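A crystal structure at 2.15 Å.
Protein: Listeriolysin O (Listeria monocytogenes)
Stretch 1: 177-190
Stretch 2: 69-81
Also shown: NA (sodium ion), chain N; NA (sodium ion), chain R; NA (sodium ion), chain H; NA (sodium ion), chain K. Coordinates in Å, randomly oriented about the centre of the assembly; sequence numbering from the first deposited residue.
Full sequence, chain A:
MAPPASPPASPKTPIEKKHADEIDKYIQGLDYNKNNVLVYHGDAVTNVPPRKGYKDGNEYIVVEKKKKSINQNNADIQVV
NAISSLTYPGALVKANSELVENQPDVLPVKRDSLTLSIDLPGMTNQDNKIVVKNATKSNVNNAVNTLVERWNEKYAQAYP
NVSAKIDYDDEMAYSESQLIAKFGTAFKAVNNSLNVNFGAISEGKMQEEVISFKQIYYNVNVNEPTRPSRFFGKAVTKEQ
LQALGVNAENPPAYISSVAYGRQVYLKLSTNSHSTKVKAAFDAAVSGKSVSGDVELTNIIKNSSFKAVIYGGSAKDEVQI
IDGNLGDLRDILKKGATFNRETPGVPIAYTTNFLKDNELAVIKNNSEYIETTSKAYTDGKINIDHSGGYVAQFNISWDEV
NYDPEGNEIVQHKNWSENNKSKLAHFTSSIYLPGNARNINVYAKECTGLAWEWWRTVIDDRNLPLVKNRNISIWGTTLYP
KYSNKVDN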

# COMPACT_ATOMS: atom_id res chain seq x y z
N SER A 177 1.28 2.13 -11.76
CA SER A 177 2.63 2.67 -11.77
C SER A 177 3.09 3.12 -10.39
O SER A 177 4.26 3.01 -10.03
CB SER A 177 2.73 3.82 -12.76
OG SER A 177 4.04 4.35 -12.80
N GLN A 178 2.15 3.64 -9.61
CA GLN A 178 2.43 4.06 -8.24
C GLN A 178 2.84 2.87 -7.39
O GLN A 178 3.83 2.92 -6.66
CB GLN A 178 1.20 4.73 -7.62
CG GLN A 178 1.34 5.02 -6.13
CD GLN A 178 0.04 4.81 -5.38
OE1 GLN A 178 -0.92 4.26 -5.92
NE2 GLN A 178 0.01 5.23 -4.12
N LEU A 179 2.07 1.79 -7.49
CA LEU A 179 2.32 0.60 -6.69
C LEU A 179 3.54 -0.18 -7.17
O LEU A 179 4.19 -0.87 -6.39
CB LEU A 179 1.07 -0.29 -6.66
CG LEU A 179 -0.13 0.36 -5.97
CD1 LEU A 179 -1.35 -0.54 -6.02
CD2 LEU A 179 0.22 0.72 -4.53
N ILE A 180 3.86 -0.06 -8.45
CA ILE A 180 5.07 -0.66 -9.00
C ILE A 180 6.31 0.02 -8.40
O ILE A 180 7.30 -0.64 -8.08
CB ILE A 180 5.10 -0.59 -10.54
CG1 ILE A 180 4.10 -1.59 -11.12
CG2 ILE A 180 6.48 -0.91 -11.08
CD1 ILE A 180 4.02 -1.58 -12.64
N ALA A 181 6.23 1.33 -8.22
CA ALA A 181 7.34 2.08 -7.62
C ALA A 181 7.54 1.70 -6.16
O ALA A 181 8.63 1.85 -5.61
CB ALA A 181 7.09 3.57 -7.75
N LYS A 182 6.48 1.18 -5.54
CA LYS A 182 6.51 0.84 -4.12
C LYS A 182 6.80 -0.64 -3.89
O LYS A 182 7.61 -1.00 -3.04
CB LYS A 182 5.17 1.21 -3.47
CG LYS A 182 5.09 0.92 -1.98
CD LYS A 182 5.56 2.11 -1.15
CE LYS A 182 5.35 1.86 0.33
NZ LYS A 182 5.09 3.12 1.09
N PHE A 183 6.13 -1.50 -4.66
CA PHE A 183 6.23 -2.94 -4.45
C PHE A 183 7.02 -3.66 -5.54
O PHE A 183 7.05 -4.89 -5.58
CB PHE A 183 4.83 -3.55 -4.33
CG PHE A 183 4.02 -2.98 -3.20
CD1 PHE A 183 4.22 -3.41 -1.90
CD2 PHE A 183 3.05 -2.01 -3.44
CE1 PHE A 183 3.47 -2.88 -0.85
CE2 PHE A 183 2.30 -1.49 -2.40
CZ PHE A 183 2.51 -1.92 -1.11
N GLY A 184 7.65 -2.90 -6.43
CA GLY A 184 8.42 -3.49 -7.51
C GLY A 184 7.53 -3.94 -8.65
O GLY A 184 6.30 -3.97 -8.51
N THR A 185 8.14 -4.30 -9.77
CA THR A 185 7.40 -4.77 -10.95
C THR A 185 6.65 -6.07 -10.64
O THR A 185 5.66 -6.40 -11.30
CB THR A 185 8.36 -4.98 -12.15
OG1 THR A 185 9.06 -3.76 -12.42
CG2 THR A 185 7.59 -5.40 -13.40
N ALA A 186 7.12 -6.78 -9.63
CA ALA A 186 6.48 -8.02 -9.19
C ALA A 186 5.02 -7.83 -8.78
O ALA A 186 4.27 -8.79 -8.70
CB ALA A 186 7.28 -8.66 -8.06
N PHE A 187 4.63 -6.58 -8.52
CA PHE A 187 3.25 -6.28 -8.18
C PHE A 187 2.26 -6.69 -9.28
O PHE A 187 1.14 -7.10 -8.99
CB PHE A 187 3.06 -4.80 -7.83
CG PHE A 187 1.62 -4.38 -7.71
CD1 PHE A 187 0.89 -4.69 -6.58
CD2 PHE A 187 1.00 -3.69 -8.74
CE1 PHE A 187 -0.44 -4.32 -6.47
CE2 PHE A 187 -0.33 -3.32 -8.64
CZ PHE A 187 -1.05 -3.64 -7.51
N LYS A 188 2.69 -6.58 -10.54
CA LYS A 188 1.83 -6.92 -11.67
C LYS A 188 1.40 -8.38 -11.63
O LYS A 188 0.25 -8.70 -11.94
CB LYS A 188 2.53 -6.61 -13.00
CG LYS A 188 3.06 -5.18 -13.12
CD LYS A 188 3.77 -4.93 -14.45
CE LYS A 188 2.79 -4.44 -15.51
NZ LYS A 188 3.46 -3.56 -16.51
N ALA A 189 2.32 -9.26 -11.26
CA ALA A 189 2.01 -10.68 -11.11
C ALA A 189 1.01 -10.88 -9.98
O ALA A 189 0.04 -11.64 -10.11
CB ALA A 189 3.27 -11.48 -10.86
N VAL A 190 1.25 -10.21 -8.86
CA VAL A 190 0.36 -10.29 -7.71
C VAL A 190 -1.02 -9.72 -8.04
O VAL A 190 -2.04 -10.25 -7.62
CB VAL A 190 0.95 -9.56 -6.48
CG1 VAL A 190 -0.01 -9.61 -5.31
CG2 VAL A 190 2.28 -10.16 -6.10
NA NA N . 6.32 -6.74 -3.56
NA NA R . -0.34 3.23 -13.93
NA NA H . 10.08 -0.80 -8.98
NA NA K . 1.96 6.68 -2.51
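Stretch 2, residues 69-81: SINQNNADIQVVN

How does stretch 2 lie on stretch 1? Residues 69-74 form an extended strand that runs nearly parallel to helix 177-183, their N-to-C directions 21° apart and their axes 8.6 Å apart at closest approach. After Asn74 the chain leaves the strand, becoming weakly strand-like again about 77-78, and goes on past the turn that follows the helix. No hydrogen bond joins the two stretches, so packing and one shared sodium ion make the contact.

Which strand residues face the helix? Ile70, Gln72 and Asn74 point their CA-to-CB bonds toward it, while Asn71 and Asn73 point away, the alternation expected of a strand. Ile70, with chi1 and chi2 both t, lies across the first part: its CD1 is 3.7 Å from Gln178 O and its CG2 is 4.0 Å from Ala181 CB. Asn74 reaches the backbone of Ala181. Ile70 CD1 is also 3.8 Å from Lys182 CB. Further along Lys182, CD lies 3.7 Å from Gln72 OE1.

What happens where the helix ends? Phe183 O lies 3.3 Å from Gln78 CG. A sodium ion ties the two stretches together, bound by Phe183 O at 2.8 Å and Gln78 OE1 at 2.9 Å. Gly184 then leaves helical geometry with positive phi, a conformation that favours glycine, and an ideal CB here would lie only 3.1 Å from that same Gln78 CG.

How does the contact finish? A type I turn from Gly184 to Phe187, with Phe187 N hydrogen-bonded to Gly184 O at 3.1 Å, carries the chain toward its next helix. Ala186 points toward stretch 2, its CB 3.9 Å from Gln78 CB and 3.8 Å from Val80 CG2. Ala189 CB then meets Val80 CG1 at 3.9 Å, so the two methyls of Val80 touch Ala186 and Ala189, three residues apart.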

# COMPACT_ATOMS: atom_id res chain seq x y z
N SER A 69 3.64 12.49 -6.14
CA SER A 69 4.85 11.82 -6.61
C SER A 69 5.34 10.79 -5.61
O SER A 69 5.42 11.06 -4.41
CB SER A 69 5.96 12.84 -6.88
OG SER A 69 5.68 13.61 -8.04
N ILE A 70 5.67 9.61 -6.11
CA ILE A 70 6.34 8.60 -5.29
C ILE A 70 7.76 8.37 -5.81
O ILE A 70 7.96 7.83 -6.90
CB ILE A 70 5.52 7.28 -5.17
CG1 ILE A 70 6.32 6.22 -4.42
CG2 ILE A 70 5.09 6.77 -6.54
CD1 ILE A 70 5.52 4.97 -4.08
N ASN A 71 8.74 8.83 -5.04
CA ASN A 71 10.14 8.77 -5.43
C ASN A 71 10.93 7.98 -4.39
O ASN A 71 11.17 8.46 -3.28
CB ASN A 71 10.71 10.18 -5.58
CG ASN A 71 11.39 10.40 -6.92
OD1 ASN A 71 10.99 11.25 -7.71
ND2 ASN A 71 12.44 9.63 -7.18
N GLN A 72 11.36 6.77 -4.76
CA GLN A 72 11.86 5.82 -3.78
C GLN A 72 12.99 4.93 -4.30
O GLN A 72 12.91 4.38 -5.40
CB GLN A 72 10.70 4.97 -3.27
CG GLN A 72 11.08 3.87 -2.31
CD GLN A 72 9.87 3.16 -1.74
OE1 GLN A 72 8.89 3.80 -1.36
NE2 GLN A 72 9.93 1.84 -1.70
N ASN A 73 14.05 4.78 -3.50
CA ASN A 73 15.17 3.92 -3.85
C ASN A 73 15.16 2.62 -3.05
O ASN A 73 15.22 2.64 -1.82
CB ASN A 73 16.49 4.65 -3.65
CG ASN A 73 16.54 5.97 -4.39
OD1 ASN A 73 15.76 6.20 -5.31
ND2 ASN A 73 17.47 6.84 -4.00
N ASN A 74 15.08 1.49 -3.75
CA ASN A 74 14.98 0.19 -3.09
C ASN A 74 16.21 -0.69 -3.34
O ASN A 74 16.62 -0.89 -4.48
CB ASN A 74 13.71 -0.54 -3.54
CG ASN A 74 12.45 0.24 -3.20
OD1 ASN A 74 12.38 0.90 -2.17
ND2 ASN A 74 11.46 0.16 -4.08
N ALA A 75 16.78 -1.20 -2.26
CA ALA A 75 17.92 -2.11 -2.35
C ALA A 75 17.44 -3.56 -2.40
O ALA A 75 18.10 -4.42 -2.96
CB ALA A 75 18.86 -1.90 -1.18
N ASP A 76 16.28 -3.80 -1.80
CA ASP A 76 15.68 -5.14 -1.80
C ASP A 76 14.91 -5.41 -3.09
O ASP A 76 13.91 -4.75 -3.37
CB ASP A 76 14.74 -5.30 -0.61
CG ASP A 76 15.45 -5.16 0.72
OD1 ASP A 76 16.54 -5.75 0.88
OD2 ASP A 76 14.92 -4.45 1.60
N ILE A 77 15.38 -6.38 -3.86
CA ILE A 77 14.70 -6.76 -5.10
C ILE A 77 13.58 -7.74 -4.78
O ILE A 77 13.79 -8.71 -4.05
CB ILE A 77 15.67 -7.42 -6.10
CG1 ILE A 77 17.02 -6.72 -6.10
CG2 ILE A 77 15.04 -7.46 -7.50
CD1 ILE A 77 16.97 -5.28 -6.54
N GLN A 78 12.40 -7.49 -5.33
CA GLN A 78 11.25 -8.36 -5.12
C GLN A 78 11.32 -9.61 -5.99
O GLN A 78 12.00 -9.62 -7.02
CB GLN A 78 9.95 -7.59 -5.40
CG GLN A 78 9.74 -6.40 -4.47
CD GLN A 78 9.75 -6.80 -3.01
OE1 GLN A 78 8.95 -7.62 -2.58
NE2 GLN A 78 10.68 -6.24 -2.25
N VAL A 79 10.62 -10.66 -5.58
CA VAL A 79 10.63 -11.92 -6.32
C VAL A 79 9.24 -12.26 -6.86
O VAL A 79 8.26 -12.26 -6.11
CB VAL A 79 11.09 -13.09 -5.42
CG1 VAL A 79 11.01 -14.40 -6.18
CG2 VAL A 79 12.51 -12.85 -4.92
N VAL A 80 9.15 -12.54 -8.16
CA VAL A 80 7.92 -13.06 -8.73
C VAL A 80 7.82 -14.53 -8.37
O VAL A 80 8.64 -15.34 -8.81
CB VAL A 80 7.88 -12.87 -10.26
CG1 VAL A 80 6.61 -13.50 -10.84
CG2 VAL A 80 7.96 -11.40 -10.61
N ASN A 81 6.82 -14.88 -7.57
CA ASN A 81 6.71 -16.21 -6.97
C ASN A 81 6.78 -17.38 -7.95
O ASN A 81 7.38 -18.41 -7.66
CB ASN A 81 5.45 -16.32 -6.11
CG ASN A 81 5.24 -17.71 -5.56
OD1 ASN A 81 4.39 -18.46 -6.05
ND2 ASN A 81 6.00 -18.07 -4.54
O HOH W 1 11.22 -3.37 -9.53
O HOH W 2 12.01 -1.22 -6.75
O HOH W 3 7.14 -5.77 -1.32